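Tryptophan--tRNA ligase (Pyrococcus horikoshii, PDB 3JXE) catalyses the ATP-dependent attachment of L-tryptophan to tRNA(Trp), releasing AMP and diphosphate, as a class I aminoacyl-tRNA synthetase. Local coordinates at residues 6-10 against 215-220; 37-41 against 65-69; 269-273 against 343-347. Residues are numbered along the deposited sequence.

In the fold
From the N terminus, strand 6-8 and the turn after it meet residues 215-220, and contact 1 thereby closes a loop of 204 residues that takes in most of the Rossmann-type sheet. Contact 2 is nested inside that loop: residues 37-41 of helix 32-42 meet residues 65-69 of helix 61-69, with 23 residues between the segments, about 17 Å from contact 1 between nearest atoms. Contact 3 follows in series, opening after contact 1 has closed; it joins helix 269-277, a little beyond the KMSKS motif, to the long helix 332-367. None of the three touches another. Contact 1 lies at the bound tryptophanyl-5'AMP, while contacts 2 and 3 pair helices, their centres 37 Å apart.

Contact 1 of 3, residues 6-10 against 215-220; sequences KVTPW and IDQDPY. With TYM (tryptophanyl-5'AMP), chain E.
The back of the tryptophanyl-5'AMP pocket is where this contact sits: residues 215-220 carry two pocket residues, and the N-terminal segment 6-10 covers them from behind. Strand residues Lys6 and Val7 are extended; Pro9 (phi/psi -63/4) then turns the chain, and Thr8, chi1 p, closes an ST turn with Trp10 N to Thr8 OG1 at 3.2 Å. Opposite, Ile215-Gln217 form a 3-10 turn with Asp218 N bonded to Ile215 O at 3.3 Å, leading into helix 218-227. The backbones come closest at Pro9 and Asp216, CA to CA 5.0 Å, where Pro9 CA makes a CA-H...O contact of 3.3 Å with Asp216 O. The Pro9 ring packs on both Pro219 (CG to CG 3.8 Å) and Tyr220 (Pro9 CB to Tyr220 CE1 3.6 Å), neighbours on the same side of it. Val7, chi1 t, puts CG1 4.1 Å from Ile215 CG2 and 3.9 Å from Asp216 CA. Trp10, also stacked on Phe120, brings CZ2 to 3.1 Å from Tyr220 OH. On the ligand side, Asp216 OD2 accepts from the ribose O2' of TYM at 2.9 Å; Gln217 OE1, bonded to Gln198, lies 3.3 Å from TYM CA. No hydrogen bond joins the two segments: their contact is mainly apolar, and the Asp216 carboxylate is turned to the ribose.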
ATOM      1  N   LYS B   6      10.395 -14.515 -23.892  1.00 92.70           N
ATOM      2  CA  LYS B   6       9.592 -13.775 -22.921  1.00 91.83           C
ATOM      3  C   LYS B   6      10.456 -12.819 -22.098  1.00 91.19           C
ATOM      4  O   LYS B   6      11.488 -13.219 -21.556  1.00 91.12           O
ATOM      5  CB  LYS B   6       8.838 -14.745 -22.007  1.00 91.87           C
ATOM      6  CG  LYS B   6       7.587 -14.158 -21.374  1.00 91.90           C
ATOM      7  CD  LYS B   6       6.915 -15.165 -20.458  1.00 92.05           C
ATOM      8  CE  LYS B   6       5.589 -14.632 -19.942  1.00 92.22           C
ATOM      9  NZ  LYS B   6       4.967 -15.565 -18.964  1.00 92.31           N
ATOM     10  N   VAL B   7      10.038 -11.555 -22.032  1.00 90.34           N
ATOM     11  CA  VAL B   7      10.703 -10.547 -21.202  1.00 89.52           C
ATOM     12  C   VAL B   7       9.668  -9.778 -20.377  1.00 89.00           C
ATOM     13  O   VAL B   7       9.041  -8.831 -20.862  1.00 88.98           O
ATOM     14  CB  VAL B   7      11.588  -9.567 -22.035  1.00 89.49           C
ATOM     15  CG1 VAL B   7      12.223  -8.507 -21.140  1.00 89.32           C
ATOM     16  CG2 VAL B   7      12.674 -10.316 -22.788  1.00 89.44           C
ATOM     17  N   THR B   8       9.481 -10.214 -19.135  1.00 88.34           N
ATOM     18  CA  THR B   8       8.603  -9.536 -18.181  1.00 87.70           C
ATOM     19  C   THR B   8       9.448  -9.065 -16.996  1.00 87.31           C
ATOM     20  O   THR B   8      10.598  -9.489 -16.857  1.00 87.37           O
ATOM     21  CB  THR B   8       7.451 -10.459 -17.683  1.00 87.66           C
ATOM     22  OG1 THR B   8       7.936 -11.334 -16.653  1.00 87.44           O
ATOM     23  CG2 THR B   8       6.873 -11.289 -18.828  1.00 87.66           C
ATOM     24  N   PRO B   9       8.897  -8.181 -16.141  1.00 86.88           N
ATOM     25  CA  PRO B   9       9.633  -7.755 -14.945  1.00 86.59           C
ATOM     26  C   PRO B   9       9.945  -8.872 -13.939  1.00 86.29           C
ATOM     27  O   PRO B   9      10.503  -8.593 -12.878  1.00 86.22           O
ATOM     28  CB  PRO B   9       8.691  -6.726 -14.306  1.00 86.58           C
ATOM     29  CG  PRO B   9       7.802  -6.280 -15.408  1.00 86.62           C
ATOM     30  CD  PRO B   9       7.599  -7.492 -16.248  1.00 86.82           C
ATOM     31  N   TRP B  10       9.598 -10.115 -14.270  1.00 86.08           N
ATOM     32  CA  TRP B  10       9.798 -11.245 -13.356  1.00 85.83           C
ATOM     33  C   TRP B  10      10.462 -12.472 -13.983  1.00 85.99           C
ATOM     34  O   TRP B  10      10.923 -13.359 -13.265  1.00 85.93           O
ATOM     35  CB  TRP B  10       8.480 -11.646 -12.690  1.00 85.61           C
ATOM     36  CG  TRP B  10       7.849 -10.534 -11.924  1.00 84.82           C
ATOM     37  CD1 TRP B  10       8.161 -10.128 -10.659  1.00 84.34           C
ATOM     38  CD2 TRP B  10       6.802  -9.671 -12.377  1.00 84.17           C
ATOM     39  NE1 TRP B  10       7.370  -9.067 -10.294  1.00 83.97           N
ATOM     40  CE2 TRP B  10       6.527  -8.764 -11.331  1.00 83.92           C
ATOM     41  CE3 TRP B  10       6.067  -9.575 -13.566  1.00 83.82           C
ATOM     42  CZ2 TRP B  10       5.546  -7.775 -11.436  1.00 83.60           C
ATOM     43  CZ3 TRP B  10       5.093  -8.592 -13.670  1.00 83.54           C
ATOM     44  CH2 TRP B  10       4.842  -7.706 -12.609  1.00 83.53           C
ATOM     45  N   ILE B 215      16.261  -3.702 -19.551  1.00 66.79           N
ATOM     46  CA  ILE B 215      15.046  -3.583 -20.355  1.00 66.69           C
ATOM     47  C   ILE B 215      13.820  -4.289 -19.742  1.00 66.65           C
ATOM     48  O   ILE B 215      12.682  -3.938 -20.055  1.00 66.71           O
ATOM     49  CB  ILE B 215      15.325  -4.054 -21.824  1.00 66.67           C
ATOM     50  CG1 ILE B 215      14.765  -3.067 -22.872  1.00 66.70           C
ATOM     51  CG2 ILE B 215      14.954  -5.533 -22.037  1.00 66.63           C
ATOM     52  CD1 ILE B 215      13.266  -2.826 -22.860  1.00 66.97           C
ATOM     53  N   ASP B 216      14.055  -5.255 -18.855  1.00 66.58           N
ATOM     54  CA  ASP B 216      12.972  -6.041 -18.254  1.00 66.61           C
ATOM     55  C   ASP B 216      12.050  -5.234 -17.334  1.00 66.60           C
ATOM     56  O   ASP B 216      10.902  -5.618 -17.107  1.00 66.57           O
ATOM     57  CB  ASP B 216      13.533  -7.257 -17.505  1.00 66.60           C
ATOM     58  CG  ASP B 216      14.369  -6.872 -16.293  1.00 66.75           C
ATOM     59  OD1 ASP B 216      14.284  -7.580 -15.270  1.00 66.95           O
ATOM     60  OD2 ASP B 216      15.107  -5.865 -16.355  1.00 66.92           O
ATOM     61  N   GLN B 217      12.556  -4.121 -16.811  1.00 66.66           N
ATOM     62  CA  GLN B 217      11.810  -3.300 -15.858  1.00 66.72           C
ATOM     63  C   GLN B 217      10.932  -2.247 -16.531  1.00 66.76           C
ATOM     64  O   GLN B 217      10.187  -1.528 -15.858  1.00 66.82           O
ATOM     65  CB  GLN B 217      12.770  -2.632 -14.865  1.00 66.70           C
ATOM     66  CG  GLN B 217      13.463  -3.602 -13.920  1.00 66.70           C
ATOM     67  CD  GLN B 217      12.483  -4.427 -13.110  1.00 66.78           C
ATOM     68  OE1 GLN B 217      11.641  -3.886 -12.393  1.00 67.04           O
ATOM     69  NE2 GLN B 217      12.586  -5.745 -13.225  1.00 66.58           N
ATOM     70  N   ASP B 218      11.008  -2.187 -17.860  1.00 66.75           N
ATOM     71  CA  ASP B 218      10.348  -1.146 -18.655  1.00 66.73           C
ATOM     72  C   ASP B 218       8.811  -1.061 -18.567  1.00 66.69           C
ATOM     73  O   ASP B 218       8.270   0.051 -18.559  1.00 66.71           O
ATOM     74  CB  ASP B 218      10.794  -1.229 -20.118  1.00 66.73           C
ATOM     75  CG  ASP B 218      10.316  -0.052 -20.936  1.00 66.74           C
ATOM     76  OD1 ASP B 218      10.775   1.083 -20.682  1.00 66.52           O
ATOM     77  OD2 ASP B 218       9.475  -0.264 -21.834  1.00 66.98           O
ATOM     78  N   PRO B 219       8.101  -2.214 -18.523  1.00 66.58           N
ATOM     79  CA  PRO B 219       6.639  -2.174 -18.387  1.00 66.49           C
ATOM     80  C   PRO B 219       6.103  -1.165 -17.361  1.00 66.40           C
ATOM     81  O   PRO B 219       5.088  -0.518 -17.625  1.00 66.44           O
ATOM     82  CB  PRO B 219       6.299  -3.604 -17.968  1.00 66.43           C
ATOM     83  CG  PRO B 219       7.310  -4.417 -18.669  1.00 66.41           C
ATOM     84  CD  PRO B 219       8.581  -3.607 -18.631  1.00 66.54           C
ATOM     85  N   TYR B 220       6.780  -1.029 -16.222  1.00 66.32           N
ATOM     86  CA  TYR B 220       6.393  -0.059 -15.192  1.00 66.30           C
ATOM     87  C   TYR B 220       6.458   1.376 -15.699  1.00 66.43           C
ATOM     88  O   TYR B 220       5.591   2.195 -15.382  1.00 66.38           O
ATOM     89  CB  TYR B 220       7.306  -0.165 -13.969  1.00 66.18           C
ATOM     90  CG  TYR B 220       7.225  -1.461 -13.208  1.00 65.72           C
ATOM     91  CD1 TYR B 220       8.227  -2.419 -13.329  1.00 65.29           C
ATOM     92  CD2 TYR B 220       6.160  -1.723 -12.350  1.00 65.38           C
ATOM     93  CE1 TYR B 220       8.170  -3.608 -12.623  1.00 64.95           C
ATOM     94  CE2 TYR B 220       6.091  -2.917 -11.640  1.00 65.20           C
ATOM     95  CZ  TYR B 220       7.101  -3.852 -11.783  1.00 64.86           C
ATOM     96  OH  TYR B 220       7.045  -5.033 -11.085  1.00 64.62           O
TER
HETATM   97  P   TYM E 900      15.768  -7.010  -9.733  0.80 43.72           P
HETATM   98  O1P TYM E 900      16.054  -7.033  -8.280  0.80 43.57           O
HETATM   99  O2P TYM E 900      15.283  -8.236 -10.403  0.80 43.90           O
HETATM  100  O5' TYM E 900      17.089  -6.526 -10.516  0.80 43.91           O
HETATM  101  C5' TYM E 900      17.756  -5.325 -10.110  0.80 44.62           C
HETATM  102  C4' TYM E 900      18.399  -4.615 -11.307  0.80 45.19           C
HETATM  103  O4' TYM E 900      19.212  -5.563 -12.053  0.80 45.24           O
HETATM  104  C1' TYM E 900      18.771  -5.566 -13.442  0.80 45.50           C
HETATM  105  N9  TYM E 900      19.039  -6.958 -13.924  0.80 45.48           N
HETATM  106  C4  TYM E 900      19.978  -7.308 -14.802  0.80 45.35           C
HETATM  107  N3  TYM E 900      20.894  -6.615 -15.505  0.80 45.35           N
HETATM  108  C2  TYM E 900      21.726  -7.231 -16.338  0.80 45.11           C
HETATM  109  N1  TYM E 900      21.686  -8.545 -16.507  0.80 44.98           N
HETATM  110  C6  TYM E 900      20.798  -9.298 -15.834  0.80 45.27           C
HETATM  111  N6  TYM E 900      20.772 -10.616 -16.014  0.80 45.35           N
HETATM  112  C5  TYM E 900      19.911  -8.683 -14.954  0.80 45.32           C
HETATM  113  N7  TYM E 900      18.938  -9.124 -14.162  0.80 45.33           N
HETATM  114  C8  TYM E 900      18.412  -8.071 -13.531  0.80 45.38           C
HETATM  115  C2' TYM E 900      17.309  -5.128 -13.383  0.80 45.69           C
HETATM  116  O2' TYM E 900      16.938  -4.493 -14.604  0.80 45.76           O
HETATM  117  C3' TYM E 900      17.335  -4.087 -12.271  0.80 45.70           C
HETATM  118  O3' TYM E 900      17.788  -2.825 -12.792  0.80 46.38           O
HETATM  119  NH3 TYM E 900      11.284  -4.989  -9.143  0.80 43.19           N
HETATM  120  CA  TYM E 900      12.695  -4.639  -9.348  0.80 43.21           C
HETATM  121  CB  TYM E 900      13.160  -3.702  -8.232  0.80 43.13           C
HETATM  122  CG  TYM E 900      13.009  -2.200  -8.626  0.80 42.78           C
HETATM  123  CD2 TYM E 900      13.653  -1.511  -9.648  0.80 42.29           C
HETATM  124  CE2 TYM E 900      13.206  -0.183  -9.621  0.80 42.20           C
HETATM  125  CE3 TYM E 900      14.588  -1.906 -10.603  0.80 42.33           C
HETATM  126  CD1 TYM E 900      12.210  -1.295  -8.018  0.80 42.80           C
HETATM  127  NE1 TYM E 900      12.327  -0.034  -8.633  0.80 42.45           N
HETATM  128  CZ2 TYM E 900      13.695   0.735 -10.543  0.80 42.08           C
HETATM  129  CZ3 TYM E 900      15.073  -0.982 -11.528  0.80 42.14           C
HETATM  130  CH2 TYM E 900      14.628   0.339 -11.499  0.80 42.04           C
HETATM  131  C   TYM E 900      13.559  -5.906  -9.327  0.80 43.36           C
HETATM  132  O   TYM E 900      13.186  -6.906  -8.711  0.80 43.36           O
HETATM  133  OPP TYM E 900      14.730  -5.800 -10.038  0.80 43.46           O

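Contact 2 of 3, residues 37-41 against 65-69; sequences KTAEL and LKDYE
Leu41 lies over the side chains of Leu65, Tyr68 and Glu69, with 92 Å² covered, the most in this contact. Both segments are alpha-helix, running nearly parallel: the axes cross at 20° and approach to 11.4 Å. The register pairs Thr38 with Leu65 (CA to CA 7.4 Å) and Leu41 with Glu69 (CA to CA 7.6 Å). Leu41 takes chi1 m and chi2 145°, between wells, and directs CD1 to 4.1 Å from Leu65 CD2, while its CD2 lies 3.8 Å from Glu69 CG and 4.1 Å from Tyr68 CD2, at the ring edge. Leu65, chi1 m and chi2 t, reaches back between Lys37 and Thr38, its CD1 3.7 Å from Lys37 CG and its CD2 3.6 Å from Thr38 CG2. The Thr38 hydroxyl (chi1 p) bonds to Leu35 O. At the solvent side Lys37 (chi1-chi4 t, p, t, t) reaches toward Glu69 (chi1 and chi2 t), and a salt bridge of 2.8 Å joins Lys37 NZ to Glu69 OE2. Tyr68 also meets Phe104 edge-to-face. The result is a near-parallel helix pair with an apolar interior and a salt bridge on its exposed edge, joining helix 32-42 to helix 61-69 just ahead of Rossmann-fold strand 75-80.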
ATOM      1  N   LYS B  37      26.970  13.454 -26.988  1.00101.73           N
ATOM      2  CA  LYS B  37      26.333  14.620 -26.374  1.00101.83           C
ATOM      3  C   LYS B  37      26.552  14.651 -24.856  1.00101.83           C
ATOM      4  O   LYS B  37      26.763  15.721 -24.273  1.00101.85           O
ATOM      5  CB  LYS B  37      24.835  14.642 -26.719  1.00101.84           C
ATOM      6  CG  LYS B  37      23.966  15.598 -25.894  1.00101.99           C
ATOM      7  CD  LYS B  37      23.967  17.021 -26.432  1.00102.15           C
ATOM      8  CE  LYS B  37      22.976  17.883 -25.657  1.00102.30           C
ATOM      9  NZ  LYS B  37      22.923  19.283 -26.164  1.00102.45           N
ATOM     10  N   THR B  38      26.508  13.476 -24.231  1.00101.83           N
ATOM     11  CA  THR B  38      26.724  13.343 -22.789  1.00101.81           C
ATOM     12  C   THR B  38      28.181  13.596 -22.414  1.00101.81           C
ATOM     13  O   THR B  38      28.460  14.245 -21.406  1.00101.80           O
ATOM     14  CB  THR B  38      26.312  11.949 -22.267  1.00101.80           C
ATOM     15  OG1 THR B  38      27.056  10.939 -22.954  1.00101.91           O
ATOM     16  CG2 THR B  38      24.844  11.708 -22.493  1.00101.72           C
ATOM     17  N   ALA B  39      29.097  13.085 -23.235  1.00101.81           N
ATOM     18  CA  ALA B  39      30.536  13.237 -23.012  1.00101.80           C
ATOM     19  C   ALA B  39      30.985  14.699 -23.025  1.00101.81           C
ATOM     20  O   ALA B  39      31.959  15.059 -22.360  1.00101.83           O
ATOM     21  CB  ALA B  39      31.317  12.430 -24.037  1.00101.82           C
ATOM     22  N   GLU B  40      30.267  15.532 -23.780  1.00101.77           N
ATOM     23  CA  GLU B  40      30.534  16.968 -23.853  1.00101.74           C
ATOM     24  C   GLU B  40      30.111  17.690 -22.575  1.00101.67           C
ATOM     25  O   GLU B  40      30.870  18.490 -22.027  1.00101.71           O
ATOM     26  CB  GLU B  40      29.823  17.586 -25.058  1.00101.76           C
ATOM     27  CG  GLU B  40      30.401  17.175 -26.405  1.00101.98           C
ATOM     28  CD  GLU B  40      29.496  17.531 -27.575  1.00102.19           C
ATOM     29  OE1 GLU B  40      28.760  18.538 -27.486  1.00102.33           O
ATOM     30  OE2 GLU B  40      29.527  16.799 -28.587  1.00102.11           O
ATOM     31  N   LEU B  41      28.897  17.397 -22.110  1.00101.56           N
ATOM     32  CA  LEU B  41      28.340  18.012 -20.905  1.00101.45           C
ATOM     33  C   LEU B  41      29.027  17.529 -19.629  1.00101.36           C
ATOM     34  O   LEU B  41      29.180  18.293 -18.674  1.00101.34           O
ATOM     35  CB  LEU B  41      26.833  17.752 -20.824  1.00101.48           C
ATOM     36  CG  LEU B  41      25.940  18.554 -21.773  1.00101.61           C
ATOM     37  CD1 LEU B  41      24.754  17.723 -22.242  1.00101.65           C
ATOM     38  CD2 LEU B  41      25.477  19.853 -21.122  1.00101.80           C
ATOM     39  N   LEU B  65      18.923  15.551 -20.806  1.00 87.83           N
ATOM     40  CA  LEU B  65      20.148  16.314 -21.047  1.00 88.10           C
ATOM     41  C   LEU B  65      19.838  17.781 -21.321  1.00 88.38           C
ATOM     42  O   LEU B  65      20.590  18.668 -20.911  1.00 88.41           O
ATOM     43  CB  LEU B  65      20.930  15.724 -22.222  1.00 88.01           C
ATOM     44  CG  LEU B  65      21.537  14.331 -22.053  1.00 87.87           C
ATOM     45  CD1 LEU B  65      21.879  13.750 -23.412  1.00 87.67           C
ATOM     46  CD2 LEU B  65      22.762  14.369 -21.148  1.00 87.66           C
ATOM     47  N   LYS B  66      18.731  18.020 -22.023  1.00 88.71           N
ATOM     48  CA  LYS B  66      18.254  19.369 -22.308  1.00 89.04           C
ATOM     49  C   LYS B  66      17.954  20.115 -21.009  1.00 89.16           C
ATOM     50  O   LYS B  66      18.279  21.297 -20.878  1.00 89.27           O
ATOM     51  CB  LYS B  66      17.003  19.315 -23.188  1.00 89.12           C
ATOM     52  CG  LYS B  66      16.589  20.662 -23.775  1.00 89.60           C
ATOM     53  CD  LYS B  66      15.080  20.757 -23.986  1.00 90.34           C
ATOM     54  CE  LYS B  66      14.623  20.001 -25.229  1.00 90.64           C
ATOM     55  NZ  LYS B  66      13.142  20.062 -25.385  1.00 91.01           N
ATOM     56  N   ASP B  67      17.340  19.414 -20.057  1.00 89.24           N
ATOM     57  CA  ASP B  67      17.001  19.980 -18.752  1.00 89.35           C
ATOM     58  C   ASP B  67      18.241  20.338 -17.933  1.00 89.35           C
ATOM     59  O   ASP B  67      18.264  21.367 -17.255  1.00 89.33           O
ATOM     60  CB  ASP B  67      16.105  19.018 -17.967  1.00 89.45           C
ATOM     61  CG  ASP B  67      14.671  18.993 -18.481  1.00 89.74           C
ATOM     62  OD1 ASP B  67      14.438  19.376 -19.652  1.00 90.08           O
ATOM     63  OD2 ASP B  67      13.775  18.583 -17.706  1.00 90.05           O
ATOM     64  N   TYR B  68      19.261  19.485 -18.001  1.00 89.36           N
ATOM     65  CA  TYR B  68      20.521  19.720 -17.294  1.00 89.38           C
ATOM     66  C   TYR B  68      21.285  20.893 -17.901  1.00 89.33           C
ATOM     67  O   TYR B  68      21.841  21.724 -17.178  1.00 89.32           O
ATOM     68  CB  TYR B  68      21.391  18.456 -17.294  1.00 89.41           C
ATOM     69  CG  TYR B  68      22.762  18.647 -16.675  1.00 89.54           C
ATOM     70  CD1 TYR B  68      22.920  18.737 -15.289  1.00 89.52           C
ATOM     71  CD2 TYR B  68      23.902  18.736 -17.477  1.00 89.57           C
ATOM     72  CE1 TYR B  68      24.179  18.914 -14.718  1.00 89.50           C
ATOM     73  CE2 TYR B  68      25.165  18.914 -16.915  1.00 89.57           C
ATOM     74  CZ  TYR B  68      25.295  19.000 -15.537  1.00 89.59           C
ATOM     75  OH  TYR B  68      26.540  19.176 -14.981  1.00 89.70           O
ATOM     76  N   GLU B  69      21.298  20.947 -19.232  1.00 89.29           N
ATOM     77  CA  GLU B  69      21.965  22.007 -19.985  1.00 89.23           C
ATOM     78  C   GLU B  69      21.317  23.372 -19.736  1.00 89.05           C
ATOM     79  O   GLU B  69      22.003  24.395 -19.706  1.00 89.12           O
ATOM     80  CB  GLU B  69      21.947  21.673 -21.478  1.00 89.30           C
ATOM     81  CG  GLU B  69      22.941  22.453 -22.326  1.00 89.71           C
ATOM     82  CD  GLU B  69      23.086  21.888 -23.733  1.00 90.39           C
ATOM     83  OE1 GLU B  69      24.129  22.149 -24.370  1.00 90.65           O
ATOM     84  OE2 GLU B  69      22.165  21.180 -24.202  1.00 90.59           O
TER

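Contact 3 of 3, residues 269-273 against 343-347; sequences PEDVE and IQEFL
Gln344 and Val272, with 85 and 74 Å² covered, carry this meeting of two helices. Segment 269-273 opens helix 269-277, the first helix after the KMSKS motif, with Asp271 N bonded to Ser268 OG; segment 343-347 is a turn of the long helix 332-367 in the C-terminal helical part. The two form a near-antiparallel pair, with 152° between their N-to-C directions and 10.0 Å between axes at closest approach, and their backbones come nearest at Pro269 and Gln344, CA to CA 5.8 Å.

Gln344 stretches across with chi1 m and chi2 t, and its NE2 gives two hydrogen bonds, each of 2.8 Å, to Pro269 O and to Glu273 OE1. Pro269 O also receives Glu273 N at 3.1 Å, an i to i+4 bond of the first turn, so the amide joins this carbonyl beside an existing helical bond. Glu273, chi1 m and chi2 t, brings its carboxylate back over the same turn to meet it.

Val272, chi1 t, points at the long helix. Its CG1 is 3.8 Å from Ile343 CG2, and its CG2 is 3.7 Å from Leu347 CD1, so the valine bridges two residues one turn apart. The Ile343 side chain, about 14 Å from the bound tryptophanyl-5'AMP, also packs on Trp306 and Phe311 of helix 301-311, and Ile263 touches both Ile343 and Leu347.

The chemistry is therefore split: a buried aliphatic cluster lies beside a more exposed polar clasp, in which a neutral amide serves both a backbone carbonyl and a carboxylate, with no ion pair between the segments.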
ATOM      1  N   PRO B 269      36.918 -16.280  -4.233  1.00 75.52           N
ATOM      2  CA  PRO B 269      37.795 -16.507  -5.385  1.00 75.59           C
ATOM      3  C   PRO B 269      37.730 -17.941  -5.912  1.00 75.72           C
ATOM      4  O   PRO B 269      37.730 -18.146  -7.127  1.00 75.74           O
ATOM      5  CB  PRO B 269      39.189 -16.209  -4.827  1.00 75.58           C
ATOM      6  CG  PRO B 269      38.949 -15.298  -3.682  1.00 75.52           C
ATOM      7  CD  PRO B 269      37.676 -15.776  -3.071  1.00 75.50           C
ATOM      8  N   GLU B 270      37.665 -18.914  -5.006  1.00 75.88           N
ATOM      9  CA  GLU B 270      37.559 -20.328  -5.388  1.00 76.08           C
ATOM     10  C   GLU B 270      36.194 -20.692  -5.986  1.00 76.14           C
ATOM     11  O   GLU B 270      36.100 -21.616  -6.799  1.00 76.11           O
ATOM     12  CB  GLU B 270      37.921 -21.269  -4.225  1.00 76.08           C
ATOM     13  CG  GLU B 270      37.578 -20.765  -2.827  1.00 76.43           C
ATOM     14  CD  GLU B 270      38.637 -19.835  -2.257  1.00 76.87           C
ATOM     15  OE1 GLU B 270      38.261 -18.844  -1.595  1.00 77.27           O
ATOM     16  OE2 GLU B 270      39.843 -20.089  -2.476  1.00 76.94           O
ATOM     17  N   ASP B 271      35.149 -19.966  -5.585  1.00 76.25           N
ATOM     18  CA  ASP B 271      33.817 -20.125  -6.176  1.00 76.31           C
ATOM     19  C   ASP B 271      33.810 -19.716  -7.644  1.00 76.34           C
ATOM     20  O   ASP B 271      33.217 -20.399  -8.478  1.00 76.31           O
ATOM     21  CB  ASP B 271      32.767 -19.322  -5.403  1.00 76.31           C
ATOM     22  CG  ASP B 271      32.336 -20.003  -4.116  1.00 76.43           C
ATOM     23  OD1 ASP B 271      32.334 -21.252  -4.063  1.00 76.61           O
ATOM     24  OD2 ASP B 271      31.986 -19.282  -3.157  1.00 76.43           O
ATOM     25  N   VAL B 272      34.479 -18.605  -7.951  1.00 76.42           N
ATOM     26  CA  VAL B 272      34.638 -18.142  -9.330  1.00 76.57           C
ATOM     27  C   VAL B 272      35.395 -19.185 -10.148  1.00 76.73           C
ATOM     28  O   VAL B 272      34.951 -19.570 -11.233  1.00 76.73           O
ATOM     29  CB  VAL B 272      35.374 -16.779  -9.400  1.00 76.55           C
ATOM     30  CG1 VAL B 272      35.627 -16.370 -10.846  1.00 76.46           C
ATOM     31  CG2 VAL B 272      34.580 -15.704  -8.681  1.00 76.50           C
ATOM     32  N   GLU B 273      36.524 -19.643  -9.607  1.00 76.97           N
ATOM     33  CA  GLU B 273      37.368 -20.649 -10.257  1.00 77.23           C
ATOM     34  C   GLU B 273      36.588 -21.917 -10.603  1.00 77.44           C
ATOM     35  O   GLU B 273      36.548 -22.319 -11.765  1.00 77.45           O
ATOM     36  CB  GLU B 273      38.591 -20.977  -9.391  1.00 77.20           C
ATOM     37  CG  GLU B 273      39.696 -19.922  -9.458  1.00 77.24           C
ATOM     38  CD  GLU B 273      40.698 -20.010  -8.313  1.00 77.25           C
ATOM     39  OE1 GLU B 273      41.362 -18.989  -8.032  1.00 77.28           O
ATOM     40  OE2 GLU B 273      40.830 -21.088  -7.693  1.00 76.96           O
ATOM     41  N   ILE B 343      37.388 -11.152 -12.858  1.00 82.52           N
ATOM     42  CA  ILE B 343      36.245 -11.331 -11.961  1.00 82.28           C
ATOM     43  C   ILE B 343      36.706 -11.286 -10.502  1.00 82.26           C
ATOM     44  O   ILE B 343      36.044 -10.684  -9.655  1.00 82.27           O
ATOM     45  CB  ILE B 343      35.475 -12.651 -12.241  1.00 82.18           C
ATOM     46  CG1 ILE B 343      34.924 -12.668 -13.671  1.00 81.95           C
ATOM     47  CG2 ILE B 343      34.339 -12.836 -11.236  1.00 82.15           C
ATOM     48  CD1 ILE B 343      34.261 -13.977 -14.077  1.00 81.58           C
ATOM     49  N   GLN B 344      37.849 -11.913 -10.223  1.00 82.24           N
ATOM     50  CA  GLN B 344      38.407 -11.959  -8.871  1.00 82.20           C
ATOM     51  C   GLN B 344      38.907 -10.598  -8.395  1.00 82.22           C
ATOM     52  O   GLN B 344      38.760 -10.266  -7.219  1.00 82.17           O
ATOM     53  CB  GLN B 344      39.521 -13.002  -8.776  1.00 82.16           C
ATOM     54  CG  GLN B 344      39.012 -14.434  -8.669  1.00 82.12           C
ATOM     55  CD  GLN B 344      40.118 -15.467  -8.784  1.00 82.06           C
ATOM     56  OE1 GLN B 344      41.167 -15.213  -9.375  1.00 82.30           O
ATOM     57  NE2 GLN B 344      39.880 -16.647  -8.226  1.00 81.95           N
ATOM     58  N   GLU B 345      39.494  -9.823  -9.309  1.00 82.30           N
ATOM     59  CA  GLU B 345      39.943  -8.463  -9.001  1.00 82.46           C
ATOM     60  C   GLU B 345      38.773  -7.592  -8.557  1.00 82.35           C
ATOM     61  O   GLU B 345      38.856  -6.908  -7.532  1.00 82.36           O
ATOM     62  CB  GLU B 345      40.633  -7.823 -10.210  1.00 82.59           C
ATOM     63  CG  GLU B 345      42.109  -8.170 -10.364  1.00 83.34           C
ATOM     64  CD  GLU B 345      42.654  -7.820 -11.743  1.00 84.45           C
ATOM     65  OE1 GLU B 345      42.289  -6.750 -12.284  1.00 84.83           O
ATOM     66  OE2 GLU B 345      43.450  -8.618 -12.287  1.00 84.74           O
ATOM     67  N   PHE B 346      37.689  -7.634  -9.332  1.00 82.24           N
ATOM     68  CA  PHE B 346      36.478  -6.875  -9.033  1.00 82.10           C
ATOM     69  C   PHE B 346      35.839  -7.303  -7.713  1.00 82.08           C
ATOM     70  O   PHE B 346      35.494  -6.456  -6.887  1.00 82.12           O
ATOM     71  CB  PHE B 346      35.464  -6.990 -10.177  1.00 82.06           C
ATOM     72  CG  PHE B 346      34.083  -6.521  -9.808  1.00 81.95           C
ATOM     73  CD1 PHE B 346      33.079  -7.438  -9.511  1.00 81.97           C
ATOM     74  CD2 PHE B 346      33.792  -5.163  -9.738  1.00 81.80           C
ATOM     75  CE1 PHE B 346      31.802  -7.010  -9.158  1.00 81.94           C
ATOM     76  CE2 PHE B 346      32.519  -4.725  -9.386  1.00 81.79           C
ATOM     77  CZ  PHE B 346      31.522  -5.650  -9.096  1.00 81.85           C
ATOM     78  N   LEU B 347      35.680  -8.612  -7.528  1.00 82.00           N
ATOM     79  CA  LEU B 347      35.024  -9.155  -6.340  1.00 81.95           C
ATOM     80  C   LEU B 347      35.832  -8.952  -5.064  1.00 82.05           C
ATOM     81  O   LEU B 347      35.258  -8.731  -3.998  1.00 81.97           O
ATOM     82  CB  LEU B 347      34.670 -10.634  -6.528  1.00 81.86           C
ATOM     83  CG  LEU B 347      33.512 -10.975  -7.473  1.00 81.71           C
ATOM     84  CD1 LEU B 347      33.251 -12.467  -7.468  1.00 81.59           C
ATOM     85  CD2 LEU B 347      32.242 -10.219  -7.110  1.00 81.58           C
TER